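Local coordinates for Ispd/ispf bifunctional enzyme (Campylobacter jejuni, PDB 1W55), which catalyses two steps of isoprenoid precursor synthesis, transferring the cytidylyl group of CTP to methylerythritol phosphate and, in a second domain, cyclising a later intermediate with release of CMP, at residues Met4-Ala10 with Phe91-Val97; Asp96-Val102 with Ile145-Gln149; Ala117-Ala123 with Lys179-Gly185. The contacts are given in a common frame with arbitrary orientation. Residues are numbered along the deposited sequence.

Overall arrangement
All three contacts lie in the cytidylyltransferase domain. Contacts 1 and 3 are parallel strand pairs of the same mixed sheet, with centres about 15 Å apart. Contact 2 joins two loops beside them. Contact 1 is fully buried and ends at the bound CMP. Contact 2 is also buried and shares Asp96 and Val97 with contact 1; its loops meet by van der Waals contact alone, and the Asp96-Arg99 salt bridge lies within one. Contact 3 is partly buried, at the 180-184 strand, and places Trp181 and Lys179 at the surface. Residues 145-149 link the pairs: Val94 N is probably hydrogen-bonded to Gln149 O, and Gln149 NE2 to Thr121 OG1. Contacts 2 and 3 both touch the second subunit.

Contact 1. Residues Met4-Ala10 with Phe91-Val97; sequences MSLIMLA and FVMVSDV. With C (cytidine-5'-monophosphate), chain D; EDO (1,2-ethanediol), chain F.
Leu9 O serves two donors: Val97 N donates to Leu9 O at 3.1 Å, and CMP O3' donates to Leu9 O at 2.6 Å. Strands 4-9 and 91-96 run parallel; their short axes approach to 4.5 Å and cross at -25°. Met4 pairs with Phe91, and the register holds one to one up to Leu9 with Asp96. Ser5, Ile7 and Leu9 carry the bonds on their strand: Ser5 N to Phe91 O (3.1 Å), Met93 N to Ser5 O (2.8 Å), Ile7 N to Met93 O (2.8 Å), Ser95 N to Ile7 O (3.0 Å) and Leu9 N to Ser95 O (2.8 Å). On one face Leu6 CD1 meets Met93 CG at 3.8 Å. On the other, Leu9 (m, t) sets CD1 3.6 Å from Val94 CG1, and helix 76-84 covers Ile7. This is the parallel core of a GT-A-type nucleotidyltransferase fold. Apolar side chains dominate the pair, but at its C-terminal end Leu9 O and Asp96 present polar atoms to the CMP ribose.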
loop_
_atom_site.group_PDB
_atom_site.type_symbol
_atom_site.label_atom_id
_atom_site.label_comp_id
_atom_site.label_asym_id
_atom_site.label_seq_id
_atom_site.Cartn_x
_atom_site.Cartn_y
_atom_site.Cartn_z
ATOM N N MET A 4 -14.666 2.483 38.346
ATOM C CA MET A 4 -15.328 3.229 37.294
ATOM C C MET A 4 -16.224 2.308 36.482
ATOM O O MET A 4 -15.846 1.173 36.167
ATOM C CB MET A 4 -14.273 3.855 36.384
ATOM C CG MET A 4 -14.799 4.899 35.409
ATOM S SD MET A 4 -13.481 5.847 34.660
ATOM C CE MET A 4 -12.483 4.554 33.869
ATOM N N SER A 5 -17.417 2.808 36.160
ATOM C CA SER A 5 -18.338 2.151 35.235
ATOM C C SER A 5 -18.387 2.936 33.922
ATOM O O SER A 5 -17.820 4.019 33.821
ATOM C CB SER A 5 -19.736 2.043 35.844
ATOM O OG SER A 5 -19.734 1.220 36.995
ATOM N N LEU A 6 -19.048 2.371 32.913
ATOM C CA LEU A 6 -19.151 3.007 31.607
ATOM C C LEU A 6 -20.614 3.106 31.181
ATOM O O LEU A 6 -21.352 2.117 31.256
ATOM C CB LEU A 6 -18.320 2.251 30.552
ATOM C CG LEU A 6 -18.422 2.715 29.085
ATOM C CD1 LEU A 6 -17.807 4.096 28.906
ATOM C CD2 LEU A 6 -17.788 1.714 28.099
ATOM N N ILE A 7 -21.029 4.310 30.773
ATOM C CA ILE A 7 -22.328 4.495 30.129
ATOM C C ILE A 7 -22.119 4.943 28.687
ATOM O O ILE A 7 -21.533 6.004 28.426
ATOM C CB ILE A 7 -23.219 5.515 30.882
ATOM C CG1 ILE A 7 -23.518 5.044 32.316
ATOM C CG2 ILE A 7 -24.518 5.763 30.102
ATOM C CD1 ILE A 7 -24.245 6.104 33.175
ATOM N N MET A 8 -22.584 4.114 27.753
ATOM C CA MET A 8 -22.569 4.462 26.334
ATOM C C MET A 8 -23.934 5.016 25.956
ATOM O O MET A 8 -24.959 4.365 26.153
ATOM C CB MET A 8 -22.220 3.242 25.466
ATOM C CG MET A 8 -20.829 2.645 25.714
ATOM S SD MET A 8 -19.447 3.797 25.454
ATOM C CE MET A 8 -19.632 4.179 23.689
ATOM N N LEU A 9 -23.949 6.224 25.415
ATOM C CA LEU A 9 -25.212 6.871 25.079
ATOM C C LEU A 9 -25.555 6.606 23.613
ATOM O O LEU A 9 -24.907 7.131 22.729
ATOM C CB LEU A 9 -25.136 8.379 25.384
ATOM C CG LEU A 9 -25.020 8.742 26.877
ATOM C CD1 LEU A 9 -24.743 10.207 27.048
ATOM C CD2 LEU A 9 -26.285 8.354 27.672
ATOM N N ALA A 10 -26.580 5.798 23.372
ATOM C CA ALA A 10 -26.863 5.289 22.031
ATOM C C ALA A 10 -28.351 5.309 21.683
ATOM O O ALA A 10 -28.770 4.641 20.736
ATOM C CB ALA A 10 -26.315 3.868 21.888
ATOM N N PHE A 91 -16.861 6.487 40.240
ATOM C CA PHE A 91 -16.680 7.197 38.981
ATOM C C PHE A 91 -17.489 6.568 37.865
ATOM O O PHE A 91 -17.788 5.365 37.887
ATOM C CB PHE A 91 -15.206 7.250 38.600
ATOM C CG PHE A 91 -14.359 7.972 39.600
ATOM C CD1 PHE A 91 -13.655 7.262 40.578
ATOM C CD2 PHE A 91 -14.272 9.364 39.581
ATOM C CE1 PHE A 91 -12.872 7.928 41.522
ATOM C CE2 PHE A 91 -13.494 10.043 40.519
ATOM C CZ PHE A 91 -12.791 9.323 41.494
ATOM N N VAL A 92 -17.850 7.402 36.898
ATOM C CA VAL A 92 -18.516 6.931 35.694
ATOM C C VAL A 92 -17.942 7.621 34.464
ATOM O O VAL A 92 -17.831 8.851 34.409
ATOM C CB VAL A 92 -20.067 7.080 35.778
ATOM C CG1 VAL A 92 -20.484 8.540 35.899
ATOM C CG2 VAL A 92 -20.747 6.403 34.582
ATOM N N MET A 93 -17.547 6.811 33.487
ATOM C CA MET A 93 -17.218 7.330 32.165
ATOM C C MET A 93 -18.479 7.330 31.301
ATOM O O MET A 93 -19.219 6.340 31.248
ATOM C CB MET A 93 -16.117 6.499 31.508
ATOM C CG MET A 93 -15.691 7.028 30.150
ATOM S SD MET A 93 -14.176 6.265 29.575
ATOM C CE MET A 93 -13.008 7.397 30.300
ATOM N N VAL A 94 -18.713 8.450 30.630
ATOM C CA VAL A 94 -19.876 8.608 29.771
ATOM C C VAL A 94 -19.409 9.002 28.378
ATOM O O VAL A 94 -18.531 9.844 28.235
ATOM C CB VAL A 94 -20.846 9.678 30.311
ATOM C CG1 VAL A 94 -22.094 9.778 29.420
ATOM C CG2 VAL A 94 -21.249 9.374 31.756
ATOM N N SER A 95 -19.999 8.397 27.354
ATOM C CA SER A 95 -19.582 8.661 25.983
ATOM C C SER A 95 -20.710 8.524 24.967
ATOM O O SER A 95 -21.561 7.643 25.088
ATOM C CB SER A 95 -18.413 7.740 25.602
ATOM O OG SER A 95 -17.648 8.278 24.537
ATOM N N ASP A 96 -20.717 9.417 23.977
ATOM C CA ASP A 96 -21.570 9.278 22.795
ATOM C C ASP A 96 -21.099 8.080 21.959
ATOM O O ASP A 96 -19.912 7.984 21.671
ATOM C CB ASP A 96 -21.464 10.540 21.930
ATOM C CG ASP A 96 -21.669 11.842 22.723
ATOM O OD1 ASP A 96 -22.438 11.868 23.709
ATOM O OD2 ASP A 96 -21.107 12.907 22.406
ATOM N N VAL A 97 -21.995 7.178 21.546
ATOM C CA VAL A 97 -21.564 6.092 20.636
ATOM C C VAL A 97 -21.095 6.635 19.307
ATOM O O VAL A 97 -20.291 6.000 18.633
ATOM C CB VAL A 97 -22.641 4.999 20.303
ATOM C CG1 VAL A 97 -22.728 3.961 21.372
ATOM C CG2 VAL A 97 -23.995 5.592 19.951
HETATM O OP3 C D . -25.316 14.905 19.731
HETATM P P C D . -26.572 14.572 20.499
HETATM O OP1 C D . -27.777 14.418 19.607
HETATM O OP2 C D . -26.783 15.393 21.750
HETATM O "O5'" C D . -26.349 13.054 20.994
HETATM C "C5'" C D . -25.266 12.687 21.836
HETATM C "C4'" C D . -25.389 11.216 22.233
HETATM O "O4'" C D . -26.480 11.006 23.138
HETATM C "C3'" C D . -25.628 10.305 21.044
HETATM O "O3'" C D . -24.741 9.211 21.177
HETATM C "C2'" C D . -27.062 9.841 21.179
HETATM O "O2'" C D . -27.269 8.524 20.683
HETATM C "C1'" C D . -27.293 9.926 22.679
HETATM N N1 C D . -28.698 10.205 22.973
HETATM C C2 C D . -29.371 9.365 23.876
HETATM O O2 C D . -28.768 8.400 24.418
HETATM N N3 C D . -30.668 9.618 24.148
HETATM C C4 C D . -31.327 10.651 23.554
HETATM N N4 C D . -32.636 10.877 23.840
HETATM C C5 C D . -30.672 11.487 22.656
HETATM C C6 C D . -29.334 11.238 22.379
HETATM C C1 EDO F . -21.371 16.091 23.959
HETATM O O1 EDO F . -21.541 15.611 22.634
HETATM C C2 EDO F . -20.067 16.853 24.061
HETATM O O2 EDO F . -20.003 17.793 23.013
#

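Contact 2. Residues Asp96-Val102 with Ile145-Gln149; sequences DVARVLV and IQTPQ. With C (cytidine-5'-monophosphate), chain D; EDO (1,2-ethanediol), chain F.
The contact lies at the edge of the cytidylyltransferase active site, where Asp96 and Val97 line the CMP pocket. Asp96 to Arg99 make a type I turn, closed by Arg99 N to Asp96 O at 3.2 Å. The same two residues join through their side chains: Arg99 NE forms a salt bridge with Asp96 OD2 at 2.9 Å. Arg99 is m, t, t at its first three chi angles and runs along the 145-149 loop. Its CD lies 3.4 Å from Thr147 CB. One guanidinium face is covered by Thr147 N and Gln146 CB. Thr147 points toward the turn and sets CG2 3.1 Å from Asp96 N. These loops follow strands 91-96 and 142-145 of the domain's mixed sheet, and a cis peptide bond precedes Pro148. Val102 (t) points toward the second loop, with CG1 3.7 Å from Pro148 CD. No hydrogen bond joins the segments directly. A 1,2-ethanediol, probably from the crystallisation liquor, bridges them: its O1 donates to Asp96 OD2 at 2.7 Å and accepts from Arg99 NH2 at 3.1 Å, while its O2 donates to Ile145 O at 2.9 Å. Arg99 also forms a salt bridge with Asp128 of the second subunit. Asp96 OD1 pairs with Arg76 and lies 3.4 Å from CMP C4', and Lys191, predicted to position methylerythritol phosphate, touches the Asp96 side chain.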
loop_
_atom_site.group_PDB
_atom_site.type_symbol
_atom_site.label_atom_id
_atom_site.label_comp_id
_atom_site.label_asym_id
_atom_site.label_seq_id
_atom_site.Cartn_x
_atom_site.Cartn_y
_atom_site.Cartn_z
ATOM N N ASP A 96 -20.717 9.417 23.977
ATOM C CA ASP A 96 -21.570 9.278 22.795
ATOM C C ASP A 96 -21.099 8.080 21.959
ATOM O O ASP A 96 -19.912 7.984 21.671
ATOM C CB ASP A 96 -21.464 10.540 21.930
ATOM C CG ASP A 96 -21.669 11.842 22.723
ATOM O OD1 ASP A 96 -22.438 11.868 23.709
ATOM O OD2 ASP A 96 -21.107 12.907 22.406
ATOM N N VAL A 97 -21.995 7.178 21.546
ATOM C CA VAL A 97 -21.564 6.092 20.636
ATOM C C VAL A 97 -21.095 6.635 19.307
ATOM O O VAL A 97 -20.291 6.000 18.633
ATOM C CB VAL A 97 -22.641 4.999 20.303
ATOM C CG1 VAL A 97 -22.728 3.961 21.372
ATOM C CG2 VAL A 97 -23.995 5.592 19.951
ATOM N N ALA A 98 -21.604 7.800 18.923
ATOM C CA ALA A 98 -21.262 8.392 17.635
ATOM C C ALA A 98 -19.828 8.920 17.588
ATOM O O ALA A 98 -19.345 9.289 16.522
ATOM C CB ALA A 98 -22.268 9.475 17.247
ATOM N N ARG A 99 -19.155 8.936 18.739
ATOM C CA ARG A 99 -17.707 9.168 18.807
ATOM C C ARG A 99 -16.993 7.814 18.796
ATOM O O ARG A 99 -16.697 7.226 19.847
ATOM C CB ARG A 99 -17.341 9.970 20.061
ATOM C CG ARG A 99 -17.907 11.368 20.049
ATOM C CD ARG A 99 -17.602 12.157 21.305
ATOM N NE ARG A 99 -18.389 13.380 21.424
ATOM C CZ ARG A 99 -18.105 14.532 20.813
ATOM N NH1 ARG A 99 -17.035 14.643 20.035
ATOM N NH2 ARG A 99 -18.887 15.589 20.999
ATOM N N VAL A 100 -16.728 7.323 17.593
ATOM C CA VAL A 100 -16.427 5.907 17.399
ATOM C C VAL A 100 -14.975 5.522 17.639
ATOM O O VAL A 100 -14.713 4.487 18.242
ATOM C CB VAL A 100 -16.893 5.413 16.004
ATOM C CG1 VAL A 100 -16.797 3.918 15.926
ATOM C CG2 VAL A 100 -18.316 5.827 15.758
ATOM N N LEU A 101 -14.046 6.360 17.193
ATOM C CA LEU A 101 -12.628 6.004 17.166
ATOM C C LEU A 101 -11.786 6.601 18.299
ATOM O O LEU A 101 -10.588 6.859 18.115
ATOM C CB LEU A 101 -12.015 6.411 15.824
ATOM C CG LEU A 101 -12.529 5.754 14.533
ATOM C CD1 LEU A 101 -11.818 6.362 13.323
ATOM C CD2 LEU A 101 -12.361 4.241 14.556
ATOM N N VAL A 102 -12.403 6.811 19.457
ATOM C CA VAL A 102 -11.700 7.328 20.630
ATOM C C VAL A 102 -10.477 6.461 20.918
ATOM O O VAL A 102 -10.596 5.241 21.042
ATOM C CB VAL A 102 -12.618 7.369 21.880
ATOM C CG1 VAL A 102 -11.810 7.727 23.111
ATOM C CG2 VAL A 102 -13.766 8.370 21.683
ATOM N N ILE A 145 -16.189 20.925 23.132
ATOM C CA ILE A 145 -16.102 19.837 24.085
ATOM C C ILE A 145 -16.371 18.486 23.416
ATOM O O ILE A 145 -17.185 18.368 22.494
ATOM C CB ILE A 145 -17.059 20.066 25.293
ATOM C CG1 ILE A 145 -16.833 21.442 25.940
ATOM C CG2 ILE A 145 -16.898 18.968 26.315
ATOM C CD1 ILE A 145 -15.436 21.652 26.576
ATOM N N GLN A 146 -15.674 17.472 23.901
ATOM C CA GLN A 146 -15.803 16.131 23.371
ATOM C C GLN A 146 -16.109 15.191 24.531
ATOM O O GLN A 146 -16.271 15.617 25.681
ATOM C CB GLN A 146 -14.510 15.704 22.656
ATOM C CG GLN A 146 -14.125 16.536 21.422
ATOM C CD GLN A 146 -12.916 15.951 20.682
ATOM O OE1 GLN A 146 -11.897 15.625 21.304
ATOM N NE2 GLN A 146 -13.036 15.800 19.361
ATOM N N THR A 147 -16.127 13.912 24.204
ATOM C CA THR A 147 -16.485 12.811 25.084
ATOM C C THR A 147 -15.385 11.765 24.719
ATOM O O THR A 147 -14.821 11.889 23.622
ATOM C CB THR A 147 -17.936 12.429 24.648
ATOM O OG1 THR A 147 -18.903 12.836 25.631
ATOM C CG2 THR A 147 -18.146 11.001 24.444
ATOM N N PRO A 148 -15.015 10.780 25.560
ATOM C CA PRO A 148 -15.595 10.473 26.877
ATOM C C PRO A 148 -15.358 11.518 27.964
ATOM O O PRO A 148 -14.411 12.304 27.896
ATOM C CB PRO A 148 -14.888 9.168 27.294
ATOM C CG PRO A 148 -14.160 8.661 26.070
ATOM C CD PRO A 148 -13.917 9.861 25.213
ATOM N N GLN A 149 -16.243 11.525 28.957
ATOM C CA GLN A 149 -16.133 12.440 30.081
ATOM C C GLN A 149 -16.234 11.586 31.340
ATOM O O GLN A 149 -17.063 10.682 31.409
ATOM C CB GLN A 149 -17.249 13.490 30.033
ATOM C CG GLN A 149 -17.227 14.393 28.793
ATOM C CD GLN A 149 -18.311 15.474 28.783
ATOM O OE1 GLN A 149 -19.492 15.187 28.984
ATOM N NE2 GLN A 149 -17.909 16.715 28.513
HETATM O OP3 C D . -25.316 14.905 19.731
HETATM P P C D . -26.572 14.572 20.499
HETATM O OP1 C D . -27.777 14.418 19.607
HETATM O OP2 C D . -26.783 15.393 21.750
HETATM O "O5'" C D . -26.349 13.054 20.994
HETATM C "C5'" C D . -25.266 12.687 21.836
HETATM C "C4'" C D . -25.389 11.216 22.233
HETATM O "O4'" C D . -26.480 11.006 23.138
HETATM C "C3'" C D . -25.628 10.305 21.044
HETATM O "O3'" C D . -24.741 9.211 21.177
HETATM C "C2'" C D . -27.062 9.841 21.179
HETATM O "O2'" C D . -27.269 8.524 20.683
HETATM C "C1'" C D . -27.293 9.926 22.679
HETATM N N1 C D . -28.698 10.205 22.973
HETATM C C2 C D . -29.371 9.365 23.876
HETATM O O2 C D . -28.768 8.400 24.418
HETATM N N3 C D . -30.668 9.618 24.148
HETATM C C4 C D . -31.327 10.651 23.554
HETATM N N4 C D . -32.636 10.877 23.840
HETATM C C5 C D . -30.672 11.487 22.656
HETATM C C6 C D . -29.334 11.238 22.379
HETATM C C1 EDO F . -21.371 16.091 23.959
HETATM O O1 EDO F . -21.541 15.611 22.634
HETATM C C2 EDO F . -20.067 16.853 24.061
HETATM O O2 EDO F . -20.003 17.793 23.013
#

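Contact 3. Residues Ala117-Ala123 with Lys179-Gly185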
loop_
_atom_site.group_PDB
_atom_site.type_symbol
_atom_site.label_atom_id
_atom_site.label_comp_id
_atom_site.label_asym_id
_atom_site.label_seq_id
_atom_site.Cartn_x
_atom_site.Cartn_y
_atom_site.Cartn_z
ATOM N N ALA A 117 -10.370 17.107 39.569
ATOM C CA ALA A 117 -11.657 17.819 39.515
ATOM C C ALA A 117 -12.871 16.892 39.677
ATOM O O ALA A 117 -12.715 15.695 39.933
ATOM C CB ALA A 117 -11.760 18.646 38.215
ATOM N N ASP A 118 -14.075 17.453 39.542
ATOM C CA ASP A 118 -15.309 16.662 39.622
ATOM C C ASP A 118 -15.681 16.011 38.282
ATOM O O ASP A 118 -16.351 14.976 38.249
ATOM C CB ASP A 118 -16.475 17.512 40.123
ATOM C CG ASP A 118 -16.200 18.145 41.472
ATOM O OD1 ASP A 118 -15.778 17.422 42.404
ATOM O OD2 ASP A 118 -16.365 19.369 41.679
ATOM N N CYS A 119 -15.245 16.633 37.189
ATOM C CA CYS A 119 -15.511 16.134 35.851
ATOM C C CYS A 119 -14.284 16.360 34.973
ATOM O O CYS A 119 -13.724 17.467 34.955
ATOM C CB CYS A 119 -16.741 16.834 35.269
ATOM S SG CYS A 119 -17.188 16.364 33.586
ATOM N N ILE A 120 -13.848 15.304 34.284
ATOM C CA ILE A 120 -12.705 15.372 33.368
ATOM C C ILE A 120 -13.163 15.166 31.929
ATOM O O ILE A 120 -13.803 14.160 31.609
ATOM C CB ILE A 120 -11.632 14.309 33.703
ATOM C CG1 ILE A 120 -11.602 13.958 35.214
ATOM C CG2 ILE A 120 -10.262 14.746 33.148
ATOM C CD1 ILE A 120 -11.172 15.110 36.151
ATOM N N THR A 121 -12.809 16.104 31.061
ATOM C CA THR A 121 -13.327 16.123 29.700
ATOM C C THR A 121 -12.264 16.584 28.703
ATOM O O THR A 121 -11.434 17.442 29.024
ATOM C CB THR A 121 -14.594 17.040 29.616
ATOM O OG1 THR A 121 -15.111 17.038 28.276
ATOM C CG2 THR A 121 -14.238 18.491 29.827
ATOM N N PRO A 122 -12.283 16.009 27.504
ATOM C CA PRO A 122 -11.473 16.520 26.400
ATOM C C PRO A 122 -12.093 17.769 25.790
ATOM O O PRO A 122 -13.306 17.975 25.846
ATOM C CB PRO A 122 -11.467 15.364 25.382
ATOM C CG PRO A 122 -12.224 14.242 26.003
ATOM C CD PRO A 122 -13.055 14.818 27.112
ATOM N N ALA A 123 -11.239 18.607 25.217
ATOM C CA ALA A 123 -11.644 19.867 24.625
ATOM C C ALA A 123 -10.625 20.252 23.568
ATOM O O ALA A 123 -9.452 19.872 23.648
ATOM C CB ALA A 123 -11.747 20.953 25.682
ATOM N N LYS A 179 -16.160 21.442 39.746
ATOM C CA LYS A 179 -14.958 21.832 39.002
ATOM C C LYS A 179 -14.696 20.903 37.820
ATOM O O LYS A 179 -14.872 19.687 37.923
ATOM C CB LYS A 179 -13.723 21.860 39.922
ATOM C CG LYS A 179 -13.931 22.616 41.245
ATOM C CD LYS A 179 -13.312 24.019 41.217
ATOM C CE LYS A 179 -14.155 25.024 42.000
ATOM N NZ LYS A 179 -15.116 25.737 41.108
ATOM N N ILE A 180 -14.263 21.493 36.711
ATOM C CA ILE A 180 -13.953 20.771 35.487
ATOM C C ILE A 180 -12.457 20.812 35.190
ATOM O O ILE A 180 -11.833 21.866 35.281
ATOM C CB ILE A 180 -14.727 21.385 34.286
ATOM C CG1 ILE A 180 -16.173 21.751 34.676
ATOM C CG2 ILE A 180 -14.657 20.448 33.044
ATOM C CD1 ILE A 180 -17.045 20.576 35.057
ATOM N N TRP A 181 -11.893 19.664 34.832
ATOM C CA TRP A 181 -10.538 19.599 34.302
ATOM C C TRP A 181 -10.600 19.339 32.785
ATOM O O TRP A 181 -11.197 18.350 32.335
ATOM C CB TRP A 181 -9.713 18.518 35.019
ATOM C CG TRP A 181 -8.252 18.556 34.661
ATOM C CD1 TRP A 181 -7.606 17.748 33.769
ATOM C CD2 TRP A 181 -7.264 19.463 35.164
ATOM N NE1 TRP A 181 -6.277 18.089 33.690
ATOM C CE2 TRP A 181 -6.037 19.139 34.536
ATOM C CE3 TRP A 181 -7.285 20.518 36.090
ATOM C CZ2 TRP A 181 -4.843 19.832 34.804
ATOM C CZ3 TRP A 181 -6.097 21.208 36.357
ATOM C CH2 TRP A 181 -4.894 20.859 35.713
ATOM N N PHE A 182 -10.010 20.247 32.010
ATOM C CA PHE A 182 -9.977 20.124 30.557
ATOM C C PHE A 182 -8.686 19.462 30.078
ATOM O O PHE A 182 -7.585 19.860 30.456
ATOM C CB PHE A 182 -10.172 21.483 29.882
ATOM C CG PHE A 182 -11.489 22.134 30.206
ATOM C CD1 PHE A 182 -11.579 23.081 31.230
ATOM C CD2 PHE A 182 -12.646 21.787 29.506
ATOM C CE1 PHE A 182 -12.801 23.681 31.548
ATOM C CE2 PHE A 182 -13.870 22.381 29.819
ATOM C CZ PHE A 182 -13.942 23.338 30.845
ATOM N N VAL A 183 -8.843 18.443 29.243
ATOM C CA VAL A 183 -7.724 17.685 28.703
ATOM C C VAL A 183 -7.769 17.906 27.194
ATOM O O VAL A 183 -8.854 18.074 26.640
ATOM C CB VAL A 183 -7.883 16.187 29.109
ATOM C CG1 VAL A 183 -7.691 15.234 27.942
ATOM C CG2 VAL A 183 -6.976 15.846 30.268
ATOM N N GLU A 184 -6.620 17.946 26.524
ATOM C CA GLU A 184 -6.622 18.142 25.066
ATOM C C GLU A 184 -7.378 17.002 24.364
ATOM O O GLU A 184 -7.187 15.829 24.693
ATOM C CB GLU A 184 -5.188 18.297 24.524
ATOM C CG GLU A 184 -5.029 18.156 23.006
ATOM C CD GLU A 184 -5.364 19.421 22.213
ATOM O OE1 GLU A 184 -5.831 20.430 22.786
ATOM O OE2 GLU A 184 -5.147 19.410 20.984
ATOM N N GLY A 185 -8.255 17.358 23.424
ATOM C CA GLY A 185 -9.032 16.376 22.683
ATOM C C GLY A 185 -8.304 15.815 21.469
ATOM O O GLY A 185 -7.083 15.934 21.360
#
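Phe182 overlaps Thr121 and Ala123: its CD2 is 3.7 Å from Thr121 CG2 and 4.0 Å from Ala123 CB. Next along this face, Ile180 CD1 meets Cys119 CB at 3.8 Å. The opposite face carries Ile120 and Trp181, with Ile120 CD1 3.9 Å from Trp181 CB. Strands 119-123 and 180-184 form a parallel pair in the mixed sheet of the GT-A-like domain, away from the CMP site; their short axes cross at -37°. Trp181 N to Cys119 O (2.9 Å), Thr121 N to Trp181 O (3.0 Å) and Val183 N to Thr121 O (2.8 Å) hold the middle. Pro122 has no amide hydrogen, but its N falls outside this bonding pattern. Before the strands, Asp118 OD2 accepts from Lys179 N at 2.8 Å, while Lys179 O takes Asp118 N at 2.9 Å and Cys119 N at 3.2 Å. Helix 104-111 packs on Ile120, Pro122 and Val183. Helix 169-174 covers Cys119 and Ile180, and on that same face Ile145 of strand 142-145 touches Thr121 and Phe182.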